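Side-chain contacts in glutathione s-transferase S2 (Nilaparvata lugens, PDB 5H5L), which probably conjugates glutathione to electrophilic substrates as a sigma-class glutathione transferase, and acts as a glutathione-requiring prostaglandin D synthase: residues E118-L122 with N123-P127; N81-E84 with D85-D89; L71-A75 with G76-S80; V184-P188 with K189-W193; H176-A179 with L180-K183. All blocks are in the same frame, centred on the assembly; numbering follows the deposited sequence.

Contact 1. Residues E118-L122 with N123-P127; sequences EETLL and NETVP
Backbone bonds dominate where T120 meets E124 and T125. The carbonyl oxygen of T120 takes two N-H groups, E124 N at 2.8 Å and T125 N at 3.0 Å, which reach it from opposite faces of its carbonyl plane. N123 N still bonds to E119 O in the regular i to i+4 way, whereas T125 N and V126 N each reach five residues back, V126 N meeting L121 O with a nearly straight N-H angle of 174°. These longer steps mark the wider pi-type turn at 123-125 of helix 111-139. P127, which has no N-H, follows it and rests its CD 3.4 Å from L122 O, where the helix kinks.

Apolar contact lies on the inner side: L121 CD1 meets V126 CG2 at 4.0 Å, and F98 of helix 82-106 packs against V126 and T125.

Acidic groups share the outer side. The bent chain of E124 lays OE1 3.5 Å from the T120 methyl CG2, and its OE2 stands 3.8 Å from E119 OE2, the two carboxylate planes turned 72° apart. These like charges probably repel mildly, and solvent around the exposed pair would moderate the effect; cohesion here therefore rests on main-chain bonds and the buried leucine and valine.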
loop_
_atom_site.group_PDB
_atom_site.type_symbol
_atom_site.label_atom_id
_atom_site.label_comp_id
_atom_site.label_asym_id
_atom_site.label_seq_id
_atom_site.Cartn_x
_atom_site.Cartn_y
_atom_site.Cartn_z
ATOM N N GLU B 118 6.502 7.008 21.242
ATOM C CA GLU B 118 7.293 8.090 20.663
ATOM C C GLU B 118 8.787 7.872 20.870
ATOM O O GLU B 118 9.588 8.165 19.976
ATOM C CB GLU B 118 6.865 9.426 21.253
ATOM C CG GLU B 118 7.678 10.607 20.746
ATOM C CD GLU B 118 7.417 11.889 21.508
ATOM O OE1 GLU B 118 7.111 11.825 22.718
ATOM O OE2 GLU B 118 7.534 12.968 20.891
ATOM N N GLU B 119 9.190 7.381 22.048
ATOM C CA GLU B 119 10.598 7.087 22.287
ATOM C C GLU B 119 11.100 6.020 21.321
ATOM O O GLU B 119 12.169 6.158 20.708
ATOM C CB GLU B 119 10.799 6.617 23.730
ATOM C CG GLU B 119 12.173 5.956 24.004
ATOM C CD GLU B 119 12.168 4.415 23.889
ATOM O OE1 GLU B 119 11.124 3.783 24.193
ATOM O OE2 GLU B 119 13.220 3.833 23.511
ATOM N N THR B 120 10.379 4.909 21.229
ATOM C CA THR B 120 10.776 3.868 20.281
ATOM C C THR B 120 10.797 4.426 18.862
ATOM O O THR B 120 11.752 4.209 18.107
ATOM C CB THR B 120 9.825 2.681 20.394
ATOM O OG1 THR B 120 9.875 2.162 21.729
ATOM C CG2 THR B 120 10.186 1.568 19.393
ATOM N N LEU B 121 9.746 5.174 18.500
ATOM C CA LEU B 121 9.664 5.806 17.191
ATOM C C LEU B 121 10.884 6.683 16.925
ATOM O O LEU B 121 11.570 6.536 15.909
ATOM C CB LEU B 121 8.373 6.620 17.127
ATOM C CG LEU B 121 8.119 7.452 15.892
ATOM C CD1 LEU B 121 8.110 6.551 14.616
ATOM C CD2 LEU B 121 6.774 8.142 16.118
ATOM N N LEU B 122 11.208 7.574 17.852
ATOM C CA LEU B 122 12.282 8.513 17.566
ATOM C C LEU B 122 13.666 7.873 17.644
ATOM O O LEU B 122 14.544 8.224 16.854
ATOM C CB LEU B 122 12.181 9.708 18.511
ATOM C CG LEU B 122 11.022 10.651 18.288
ATOM C CD1 LEU B 122 10.895 11.648 19.441
ATOM C CD2 LEU B 122 11.244 11.367 16.964
ATOM N N ASN B 123 13.898 6.924 18.542
ATOM C CA ASN B 123 15.254 6.414 18.700
ATOM C C ASN B 123 15.511 5.044 18.070
ATOM O O ASN B 123 16.674 4.669 17.941
ATOM C CB ASN B 123 15.628 6.378 20.188
ATOM C CG ASN B 123 15.315 7.707 20.910
ATOM O OD1 ASN B 123 15.144 8.751 20.281
ATOM N ND2 ASN B 123 15.282 7.664 22.233
ATOM N N GLU B 124 14.486 4.306 17.640
ATOM C CA GLU B 124 14.718 3.073 16.892
ATOM C C GLU B 124 14.091 3.080 15.501
ATOM O O GLU B 124 14.801 2.865 14.502
ATOM C CB GLU B 124 14.221 1.893 17.733
ATOM C CG GLU B 124 15.268 1.491 18.831
ATOM C CD GLU B 124 14.744 1.620 20.251
ATOM O OE1 GLU B 124 13.544 1.341 20.469
ATOM O OE2 GLU B 124 15.532 1.997 21.150
ATOM N N THR B 125 12.803 3.408 15.387
ATOM C CA THR B 125 12.110 3.248 14.112
ATOM C C THR B 125 12.583 4.249 13.062
ATOM O O THR B 125 12.867 3.867 11.920
ATOM C CB THR B 125 10.615 3.379 14.319
ATOM O OG1 THR B 125 10.223 2.472 15.345
ATOM C CG2 THR B 125 9.853 3.028 13.038
ATOM N N VAL B 126 12.575 5.539 13.389
ATOM C CA VAL B 126 13.064 6.542 12.454
ATOM C C VAL B 126 14.494 6.256 12.003
ATOM O O VAL B 126 14.737 6.221 10.789
ATOM C CB VAL B 126 12.902 7.949 13.063
ATOM C CG1 VAL B 126 13.590 8.978 12.214
ATOM C CG2 VAL B 126 11.438 8.275 13.233
ATOM N N PRO B 127 15.471 6.043 12.893
ATOM C CA PRO B 127 16.804 5.698 12.374
ATOM C C PRO B 127 16.809 4.462 11.477
ATOM O O PRO B 127 17.502 4.437 10.441
ATOM C CB PRO B 127 17.636 5.477 13.652
ATOM C CG PRO B 127 16.926 6.201 14.716
ATOM C CD PRO B 127 15.467 6.153 14.363
#

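Contact 2. Residues N81-E84 with D85-D89; sequences NEWE and DLMID
N81 OD1 accepts the backbone N-H of E84 at 2.8 Å, nearly in line with the side-chain C=O, and N81 O separately takes D85 N at 3.1 Å. N81 stands right before helix 82-106 and is its N-cap, OD1 making the capping bond. With CG beside both the backbone N and the carbonyl carbon (chi1 51°), the amide swings back toward the turn. Further along, L86 N bonds to E82 O and M87 N to W83 O.

The side-chain contact centres on W83. M87 bends at chi2 and chi3 and lays its methyl over one face of the indole: CE lies 3.9 Å from the centroid of the six-membered ring, 25° off the normal, a CH-pi contact. M87 SD stands obliquely to the five-membered ring, 4.3 Å from its centroid, completing a Met-aromatic pair. L86 CD2 touches W83 CZ3 obliquely at 3.9 Å. V61 of the second subunit packs on the same indole. Replacing W83 with an alanine would probably strip the M87 methyl of its aromatic support and open a gap beside L86 and V61 of the neighbouring chain.

The acidic ends find partners outside these two segments: E84 in S80 N and K148, D85 in K73 and G79 N, E82 in K74 of the second subunit, and D89 in R69 of both chains. Acids gathered in the first turns of a helix would be expected to interact favourably with its dipole, and here they also tie the cap to the preceding loop and to the dimer interface.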
loop_
_atom_site.group_PDB
_atom_site.type_symbol
_atom_site.label_atom_id
_atom_site.label_comp_id
_atom_site.label_asym_id
_atom_site.label_seq_id
_atom_site.Cartn_x
_atom_site.Cartn_y
_atom_site.Cartn_z
ATOM N N ASN B 81 9.400 1.637 -17.612
ATOM C CA ASN B 81 9.053 0.229 -17.826
ATOM C C ASN B 81 8.554 -0.342 -16.504
ATOM O O ASN B 81 8.438 0.383 -15.517
ATOM C CB ASN B 81 10.245 -0.569 -18.353
ATOM C CG ASN B 81 11.482 -0.383 -17.535
ATOM O OD1 ASN B 81 11.463 -0.490 -16.315
ATOM N ND2 ASN B 81 12.575 -0.064 -18.198
ATOM N N GLU B 82 8.223 -1.642 -16.486
ATOM C CA GLU B 82 7.658 -2.213 -15.262
ATOM C C GLU B 82 8.674 -2.214 -14.135
ATOM O O GLU B 82 8.302 -2.041 -12.967
ATOM C CB GLU B 82 7.156 -3.643 -15.462
ATOM C CG GLU B 82 6.221 -3.852 -16.606
ATOM C CD GLU B 82 6.998 -4.175 -17.849
ATOM O OE1 GLU B 82 7.442 -3.205 -18.492
ATOM O OE2 GLU B 82 7.232 -5.385 -18.124
ATOM N N TRP B 83 9.954 -2.461 -14.455
ATOM C CA TRP B 83 10.977 -2.500 -13.416
ATOM C C TRP B 83 11.123 -1.142 -12.761
ATOM O O TRP B 83 11.240 -1.039 -11.534
ATOM C CB TRP B 83 12.319 -2.953 -13.987
ATOM C CG TRP B 83 13.371 -3.009 -12.946
ATOM C CD1 TRP B 83 14.303 -2.067 -12.680
ATOM C CD2 TRP B 83 13.576 -4.063 -11.985
ATOM N NE1 TRP B 83 15.077 -2.455 -11.621
ATOM C CE2 TRP B 83 14.647 -3.679 -11.177
ATOM C CE3 TRP B 83 12.951 -5.288 -11.744
ATOM C CZ2 TRP B 83 15.134 -4.480 -10.142
ATOM C CZ3 TRP B 83 13.429 -6.088 -10.717
ATOM C CH2 TRP B 83 14.517 -5.674 -9.929
ATOM N N GLU B 84 11.100 -0.082 -13.563
ATOM C CA GLU B 84 11.215 1.255 -12.998
ATOM C C GLU B 84 10.020 1.577 -12.108
ATOM O O GLU B 84 10.189 2.161 -11.029
ATOM C CB GLU B 84 11.377 2.297 -14.110
ATOM C CG GLU B 84 12.755 2.284 -14.692
ATOM C CD GLU B 84 13.061 3.515 -15.497
ATOM O OE1 GLU B 84 12.151 4.351 -15.711
ATOM O OE2 GLU B 84 14.236 3.635 -15.892
ATOM N N ASP B 85 8.804 1.177 -12.513
ATOM C CA ASP B 85 7.663 1.368 -11.614
ATOM C C ASP B 85 7.799 0.534 -10.345
ATOM O O ASP B 85 7.389 0.968 -9.266
ATOM C CB ASP B 85 6.345 1.029 -12.315
ATOM C CG ASP B 85 5.852 2.166 -13.193
ATOM O OD1 ASP B 85 5.955 3.343 -12.781
ATOM O OD2 ASP B 85 5.360 1.885 -14.294
ATOM N N LEU B 86 8.336 -0.684 -10.457
ATOM C CA LEU B 86 8.569 -1.482 -9.258
ATOM C C LEU B 86 9.500 -0.749 -8.294
ATOM O O LEU B 86 9.297 -0.771 -7.081
ATOM C CB LEU B 86 9.157 -2.835 -9.609
ATOM C CG LEU B 86 9.443 -3.805 -8.465
ATOM C CD1 LEU B 86 8.194 -4.131 -7.655
ATOM C CD2 LEU B 86 10.071 -5.097 -9.024
ATOM N N MET B 87 10.525 -0.096 -8.817
ATOM C CA MET B 87 11.463 0.616 -7.963
ATOM C C MET B 87 10.806 1.779 -7.235
ATOM O O MET B 87 11.184 2.097 -6.101
ATOM C CB MET B 87 12.647 1.094 -8.798
ATOM C CG MET B 87 13.476 -0.054 -9.406
ATOM S SD MET B 87 14.259 -1.114 -8.191
ATOM C CE MET B 87 13.080 -2.462 -8.073
ATOM N N ILE B 88 9.812 2.398 -7.835
ATOM C CA ILE B 88 9.057 3.447 -7.158
ATOM C C ILE B 88 8.111 2.835 -6.120
ATOM O O ILE B 88 8.079 3.255 -4.958
ATOM C CB ILE B 88 8.254 4.270 -8.179
ATOM C CG1 ILE B 88 9.142 4.996 -9.207
ATOM C CG2 ILE B 88 7.395 5.304 -7.456
ATOM C CD1 ILE B 88 8.300 5.471 -10.429
ATOM N N ASP B 89 7.302 1.854 -6.560
ATOM C CA ASP B 89 6.252 1.241 -5.747
ATOM C C ASP B 89 6.817 0.614 -4.488
ATOM O O ASP B 89 6.236 0.768 -3.406
ATOM C CB ASP B 89 5.505 0.166 -6.553
ATOM C CG ASP B 89 4.627 0.734 -7.663
ATOM O OD1 ASP B 89 4.426 1.962 -7.751
ATOM O OD2 ASP B 89 4.168 -0.078 -8.489
#

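Contact 3. Residues L71-A75 with G76-S80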
loop_
_atom_site.group_PDB
_atom_site.type_symbol
_atom_site.label_atom_id
_atom_site.label_comp_id
_atom_site.label_asym_id
_atom_site.label_seq_id
_atom_site.Cartn_x
_atom_site.Cartn_y
_atom_site.Cartn_z
ATOM N N LEU B 71 -2.094 9.855 -10.832
ATOM C CA LEU B 71 -1.667 11.202 -11.229
ATOM C C LEU B 71 -0.203 11.242 -11.647
ATOM O O LEU B 71 0.163 11.956 -12.590
ATOM C CB LEU B 71 -1.927 12.169 -10.107
ATOM C CG LEU B 71 -3.386 12.174 -9.683
ATOM C CD1 LEU B 71 -3.552 13.024 -8.475
ATOM C CD2 LEU B 71 -4.258 12.688 -10.804
ATOM N N GLY B 72 0.634 10.419 -11.035
ATOM C CA GLY B 72 2.023 10.353 -11.462
ATOM C C GLY B 72 2.148 9.903 -12.897
ATOM O O GLY B 72 2.965 10.441 -13.653
ATOM N N LYS B 73 1.364 8.889 -13.286
ATOM C CA LYS B 73 1.342 8.471 -14.685
ATOM C C LYS B 73 0.898 9.624 -15.565
ATOM O O LYS B 73 1.493 9.883 -16.608
ATOM C CB LYS B 73 0.382 7.305 -14.929
ATOM C CG LYS B 73 0.775 5.952 -14.379
ATOM C CD LYS B 73 1.840 5.326 -15.223
ATOM C CE LYS B 73 2.315 4.013 -14.585
ATOM N NZ LYS B 73 3.504 3.452 -15.311
ATOM N N LYS B 74 -0.172 10.312 -15.166
ATOM C CA LYS B 74 -0.651 11.435 -15.957
ATOM C C LYS B 74 0.398 12.525 -16.052
ATOM O O LYS B 74 0.456 13.230 -17.064
ATOM C CB LYS B 74 -1.939 12.012 -15.369
ATOM C CG LYS B 74 -3.131 11.045 -15.424
ATOM C CD LYS B 74 -4.474 11.687 -15.560
ATOM C CE LYS B 74 -5.019 11.438 -16.963
ATOM N NZ LYS B 74 -5.642 10.088 -17.116
ATOM N N ALA B 75 1.247 12.658 -15.031
ATOM C CA ALA B 75 2.228 13.742 -14.946
ATOM C C ALA B 75 3.544 13.407 -15.615
ATOM O O ALA B 75 4.430 14.261 -15.658
ATOM C CB ALA B 75 2.491 14.112 -13.493
ATOM N N GLY B 76 3.707 12.194 -16.116
ATOM C CA GLY B 76 5.016 11.753 -16.566
ATOM C C GLY B 76 6.038 11.556 -15.467
ATOM O O GLY B 76 7.244 11.698 -15.717
ATOM N N LEU B 77 5.591 11.257 -14.253
ATOM C CA LEU B 77 6.468 11.016 -13.113
ATOM C C LEU B 77 6.387 9.581 -12.611
ATOM O O LEU B 77 6.424 9.331 -11.401
ATOM C CB LEU B 77 6.119 11.974 -11.987
ATOM C CG LEU B 77 6.291 13.463 -12.274
ATOM C CD1 LEU B 77 5.987 14.181 -10.997
ATOM C CD2 LEU B 77 7.697 13.821 -12.771
ATOM N N ALA B 78 6.248 8.630 -13.533
ATOM C CA ALA B 78 6.281 7.209 -13.191
ATOM C C ALA B 78 7.441 6.536 -13.909
ATOM O O ALA B 78 8.351 7.222 -14.376
ATOM C CB ALA B 78 4.957 6.517 -13.539
ATOM N N GLY B 79 7.436 5.210 -14.014
ATOM C CA GLY B 79 8.571 4.523 -14.599
ATOM C C GLY B 79 8.480 4.424 -16.132
ATOM O O GLY B 79 7.396 4.434 -16.703
ATOM N N SER B 80 9.643 4.276 -16.780
ATOM C CA SER B 80 9.698 4.005 -18.219
ATOM C C SER B 80 9.384 2.554 -18.580
ATOM O O SER B 80 9.149 2.270 -19.759
ATOM C CB SER B 80 11.078 4.359 -18.761
ATOM O OG SER B 80 11.399 5.704 -18.463
#
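G72 O receives the N-H of L77 at 2.8 Å, with an N-H angle of 158°, while G76 N donates to K73 O at 3.2 Å. The second bond is straight at the hydrogen but arrives from above the carbonyl plane of K73, 69° out of it, and so does not follow a lone pair. Side chains close round these two bonds. A75 CB lies 4.0 Å from L77 CG, and the aliphatic part of K73 runs beside A78, with CD 3.7 Å from the A78 methyl. K73 reaches it through a bend at chi2 (-76°), after which the chain is extended to NZ.

The paired bonds into the last turn, with G76 at a phi of 68°, define a Schellman motif at the C-terminal end of helix 64-75. A side chain on G76 would bring its CB to 2.7 Å from A75 O, a clash that glycine avoids.

In the next shell, the charged tip of K73 has its partner in D85 of helix 82-106. L77 is buried against Y24, and A75 touches L25, both on helix 15-25, where L71 also packs on M21 and L25. The backbone of L77 bonds to that of W151, at the start of helix 151-164, so the residue just past the glycine is held by main chain and side chain alike.

Contact 4. Residues V184-P188 with K189-W193; sequences VVNLP and KIKAW
I190 fills the tight side of this contact. Its CD1 meets L187 CD1 at 3.9 Å and V184 CG1 at 4.1 Å, and its other branch, CG2, rests 3.7 Å from V184 O. With CG1 anti to the carbonyl carbon (chi1 -67°) and the chain extended beyond it, the isoleucine lies alongside L187, the two pointing the same way, whereas it crosses V184 at a slant. W20 of helix 15-25 and I154 of helix 151-164 cover I190 further. Cutting this residue back to an alanine would probably leave L187 and V184 without their shared methyl partner and open a gap facing W20.

The backbone joins two helices here. Helix 175-185 gives way to a short turn, L187 N bonding to V184 O, and L187 then takes the N-cap position of helix 188-196, with P188 as the first helical residue. L187 O accepts K191 N at 2.7 Å, with an N-H angle of 176°, and P188 O accepts A192 N at 2.8 Å.

The outer side is looser. K191 sends its chain past N186, whose OD1 lies 3.4 Å from K191 CE, a carbon; the charged NZ goes instead to E195, and N186 ND2 to D182 O. P188 and A192 are exposed. K189 extends elsewhere, meeting Y24 of helix 15-25 in a cation-pi contact.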
loop_
_atom_site.group_PDB
_atom_site.type_symbol
_atom_site.label_atom_id
_atom_site.label_comp_id
_atom_site.label_asym_id
_atom_site.label_seq_id
_atom_site.Cartn_x
_atom_site.Cartn_y
_atom_site.Cartn_z
ATOM N N VAL B 184 12.017 19.054 -3.991
ATOM C CA VAL B 184 10.616 18.867 -4.348
ATOM C C VAL B 184 9.829 20.119 -4.029
ATOM O O VAL B 184 9.034 20.593 -4.845
ATOM C CB VAL B 184 10.027 17.633 -3.639
ATOM C CG1 VAL B 184 8.515 17.669 -3.726
ATOM C CG2 VAL B 184 10.571 16.343 -4.286
ATOM N N VAL B 185 10.040 20.690 -2.850
ATOM C CA VAL B 185 9.229 21.845 -2.484
ATOM C C VAL B 185 9.545 23.076 -3.309
ATOM O O VAL B 185 8.809 24.073 -3.201
ATOM C CB VAL B 185 9.346 22.230 -1.001
ATOM C CG1 VAL B 185 9.001 21.057 -0.150
ATOM C CG2 VAL B 185 10.767 22.776 -0.679
ATOM N N ASN B 186 10.589 23.023 -4.148
ATOM C CA ASN B 186 10.927 24.115 -5.049
ATOM C C ASN B 186 10.551 23.843 -6.492
ATOM O O ASN B 186 10.766 24.708 -7.346
ATOM C CB ASN B 186 12.420 24.442 -4.951
ATOM C CG ASN B 186 12.718 25.337 -3.753
ATOM O OD1 ASN B 186 12.295 26.498 -3.715
ATOM N ND2 ASN B 186 13.400 24.785 -2.745
ATOM N N LEU B 187 9.981 22.685 -6.790
ATOM C CA LEU B 187 9.307 22.522 -8.068
ATOM C C LEU B 187 8.283 23.645 -8.199
ATOM O O LEU B 187 7.534 23.902 -7.245
ATOM C CB LEU B 187 8.646 21.141 -8.161
ATOM C CG LEU B 187 9.678 20.003 -8.143
ATOM C CD1 LEU B 187 9.059 18.568 -7.938
ATOM C CD2 LEU B 187 10.508 20.045 -9.417
ATOM N N PRO B 188 8.261 24.374 -9.319
ATOM C CA PRO B 188 7.511 25.644 -9.352
ATOM C C PRO B 188 6.059 25.490 -8.949
ATOM O O PRO B 188 5.547 26.254 -8.117
ATOM C CB PRO B 188 7.663 26.089 -10.811
ATOM C CG PRO B 188 8.863 25.437 -11.293
ATOM C CD PRO B 188 9.028 24.157 -10.556
ATOM N N LYS B 189 5.375 24.494 -9.501
ATOM C CA LYS B 189 3.962 24.364 -9.189
ATOM C C LYS B 189 3.763 23.892 -7.765
ATOM O O LYS B 189 2.815 24.317 -7.095
ATOM C CB LYS B 189 3.298 23.455 -10.207
ATOM C CG LYS B 189 3.379 24.070 -11.625
ATOM C CD LYS B 189 3.223 23.057 -12.749
ATOM C CE LYS B 189 4.252 21.910 -12.614
ATOM N NZ LYS B 189 4.910 21.468 -13.886
ATOM N N ILE B 190 4.669 23.073 -7.244
ATOM C CA ILE B 190 4.511 22.689 -5.849
ATOM C C ILE B 190 4.803 23.886 -4.951
ATOM O O ILE B 190 4.053 24.184 -4.010
ATOM C CB ILE B 190 5.387 21.457 -5.546
ATOM C CG1 ILE B 190 4.806 20.245 -6.343
ATOM C CG2 ILE B 190 5.425 21.208 -4.057
ATOM C CD1 ILE B 190 5.594 18.944 -6.246
ATOM N N LYS B 191 5.868 24.622 -5.268
ATOM C CA LYS B 191 6.195 25.865 -4.574
ATOM C C LYS B 191 5.002 26.812 -4.526
ATOM O O LYS B 191 4.634 27.334 -3.469
ATOM C CB LYS B 191 7.364 26.524 -5.305
ATOM C CG LYS B 191 8.138 27.536 -4.484
ATOM C CD LYS B 191 9.322 28.048 -5.284
ATOM C CE LYS B 191 10.136 29.042 -4.476
ATOM N NZ LYS B 191 9.360 30.273 -4.202
ATOM N N ALA B 192 4.417 27.075 -5.684
ATOM C CA ALA B 192 3.206 27.881 -5.754
ATOM C C ALA B 192 2.140 27.366 -4.803
ATOM O O ALA B 192 1.553 28.131 -4.028
ATOM C CB ALA B 192 2.677 27.885 -7.187
ATOM N N TRP B 193 1.851 26.060 -4.865
ATOM C CA TRP B 193 0.810 25.513 -4.005
ATOM C C TRP B 193 1.130 25.769 -2.550
ATOM O O TRP B 193 0.255 26.138 -1.765
ATOM C CB TRP B 193 0.634 24.001 -4.244
ATOM C CG TRP B 193 -0.196 23.452 -3.168
ATOM C CD1 TRP B 193 0.220 22.788 -2.063
ATOM C CD2 TRP B 193 -1.605 23.596 -3.048
ATOM N NE1 TRP B 193 -0.848 22.491 -1.260
ATOM C CE2 TRP B 193 -1.987 22.970 -1.851
ATOM C CE3 TRP B 193 -2.585 24.195 -3.842
ATOM C CZ2 TRP B 193 -3.308 22.935 -1.422
ATOM C CZ3 TRP B 193 -3.892 24.138 -3.424
ATOM C CH2 TRP B 193 -4.242 23.521 -2.221
#

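Contact 5. Residues H176-A179 with L180-K183; sequences HIKA and LNDK
K178 reaches along the helix to D182 in a salt bridge, NZ standing 3.4 Å from OD1, though the hydrogen bond in it is weak. The lysine gets there with CG anti to the backbone N (chi1 176°) and a bend at chi2, after which the chain is extended and crosses the carboxylate at a slant, so that CE also comes within 3.3 Å of D182 OD1. A firmer donor to the same oxygen is N181 ND2, at 3.0 Å from D182 OD1; the oxygen lies in the amide plane of N181, and the amide approaches on the anti side of the carboxylate, 28° out of its plane. Against these two donors stands K178 O, only 3.3 Å from D182 OD2, acceptor facing acceptor, which would probably offset part of their stabilisation of the charge.

Main-chain groups are satisfied in regular i to i+4 order. N181 N bonds to I177 O at 2.8 Å, nearly along the carbonyl direction, and D182 N to K178 O at 3.0 Å. L180 N to H176 O and K183 N to A179 O are longer, 3.1 and 3.2 Å, and each donor is tilted 33° from its carbonyl plane. At the earlier end, N134 OD1 of helix 111-139 accepts from the backbone N of both H176 and I177.

On the buried side, I177 and L180 pack against helices 111-139 and 151-164. K183 meets Y143 in a cation-pi contact. The arrangement is that of an amphipathic alpha-helix with an i to i+4 lysine-aspartate pair, packed within the all-helical C-terminal domain of a glutathione transferase.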
loop_
_atom_site.group_PDB
_atom_site.type_symbol
_atom_site.label_atom_id
_atom_site.label_comp_id
_atom_site.label_asym_id
_atom_site.label_seq_id
_atom_site.Cartn_x
_atom_site.Cartn_y
_atom_site.Cartn_z
ATOM N N HIS B 176 20.565 13.320 2.617
ATOM C CA HIS B 176 19.997 13.067 1.298
ATOM C C HIS B 176 18.472 13.155 1.302
ATOM O O HIS B 176 17.892 13.572 0.291
ATOM C CB HIS B 176 20.530 11.739 0.801
ATOM C CG HIS B 176 22.027 11.732 0.714
ATOM N ND1 HIS B 176 22.837 11.141 1.665
ATOM C CD2 HIS B 176 22.856 12.329 -0.168
ATOM C CE1 HIS B 176 24.101 11.351 1.348
ATOM N NE2 HIS B 176 24.139 12.073 0.243
ATOM N N ILE B 177 17.813 12.811 2.417
ATOM C CA ILE B 177 16.381 13.090 2.548
ATOM C C ILE B 177 16.128 14.588 2.486
ATOM O O ILE B 177 15.264 15.057 1.744
ATOM C CB ILE B 177 15.824 12.472 3.841
ATOM C CG1 ILE B 177 15.983 10.963 3.810
ATOM C CG2 ILE B 177 14.376 12.851 4.028
ATOM C CD1 ILE B 177 15.513 10.291 5.150
ATOM N N LYS B 178 16.890 15.368 3.256
ATOM C CA LYS B 178 16.668 16.813 3.294
ATOM C C LYS B 178 16.933 17.461 1.934
ATOM O O LYS B 178 16.241 18.413 1.548
ATOM C CB LYS B 178 17.549 17.437 4.377
ATOM C CG LYS B 178 17.488 18.951 4.448
ATOM C CD LYS B 178 16.133 19.425 4.927
ATOM C CE LYS B 178 16.084 20.949 4.986
ATOM N NZ LYS B 178 14.706 21.442 5.230
ATOM N N ALA B 179 17.944 16.970 1.210
ATOM C CA ALA B 179 18.225 17.429 -0.153
ATOM C C ALA B 179 17.071 17.124 -1.126
ATOM O O ALA B 179 16.757 17.932 -2.007
ATOM C CB ALA B 179 19.482 16.754 -0.652
ATOM N N LEU B 180 16.480 15.927 -1.038
ATOM C CA LEU B 180 15.292 15.651 -1.857
ATOM C C LEU B 180 14.133 16.547 -1.442
ATOM O O LEU B 180 13.381 17.047 -2.286
ATOM C CB LEU B 180 14.926 14.185 -1.714
ATOM C CG LEU B 180 13.712 13.655 -2.473
ATOM C CD1 LEU B 180 13.873 13.853 -3.986
ATOM C CD2 LEU B 180 13.512 12.221 -2.081
ATOM N N ASN B 181 13.986 16.770 -0.137
ATOM C CA ASN B 181 12.930 17.641 0.351
ATOM C C ASN B 181 13.026 19.015 -0.273
ATOM O O ASN B 181 12.016 19.578 -0.722
ATOM C CB ASN B 181 12.994 17.785 1.865
ATOM C CG ASN B 181 12.070 18.876 2.361
ATOM O OD1 ASN B 181 10.923 18.610 2.736
ATOM N ND2 ASN B 181 12.536 20.128 2.305
ATOM N N ASP B 182 14.229 19.600 -0.260
ATOM C CA ASP B 182 14.379 20.965 -0.762
ATOM C C ASP B 182 14.116 21.021 -2.255
ATOM O O ASP B 182 13.547 21.993 -2.755
ATOM C CB ASP B 182 15.779 21.494 -0.451
ATOM C CG ASP B 182 16.057 21.554 1.041
ATOM O OD1 ASP B 182 15.089 21.564 1.848
ATOM O OD2 ASP B 182 17.246 21.589 1.416
ATOM N N LYS B 183 14.494 19.971 -2.967
ATOM C CA LYS B 183 14.276 19.898 -4.408
ATOM C C LYS B 183 12.788 19.824 -4.747
ATOM O O LYS B 183 12.318 20.489 -5.672
ATOM C CB LYS B 183 15.041 18.687 -4.930
ATOM C CG LYS B 183 14.877 18.332 -6.349
ATOM C CD LYS B 183 16.128 17.617 -6.865
ATOM C CE LYS B 183 16.575 16.437 -6.005
ATOM N NZ LYS B 183 17.941 15.929 -6.397
#

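Overall arrangement
Each contact lies away from the annotated glutathione sites. Contacts 1, 4 and 5 set a buried apolar side (L121 and V126, V184 and I190, I177 and L180) against a more exposed polar one, and no other chain touches them; contact 2 is also covered by the second subunit, which contact 3 reaches too. Contacts 2 and 3 are joined by a salt bridge and a probable hydrogen bond. Contacts 4 and 5 share helix 175-185. Contact 1 lies within helix 111-139, against which contact 5 also packs; their nearest atoms are about 7 Å apart. Helix ends in contacts 2, 3 and 4 rely on capping or turn bonds, contact 5, along the body of helix 175-185, on a lysine-aspartate pair, and contact 1 on a pi-type turn.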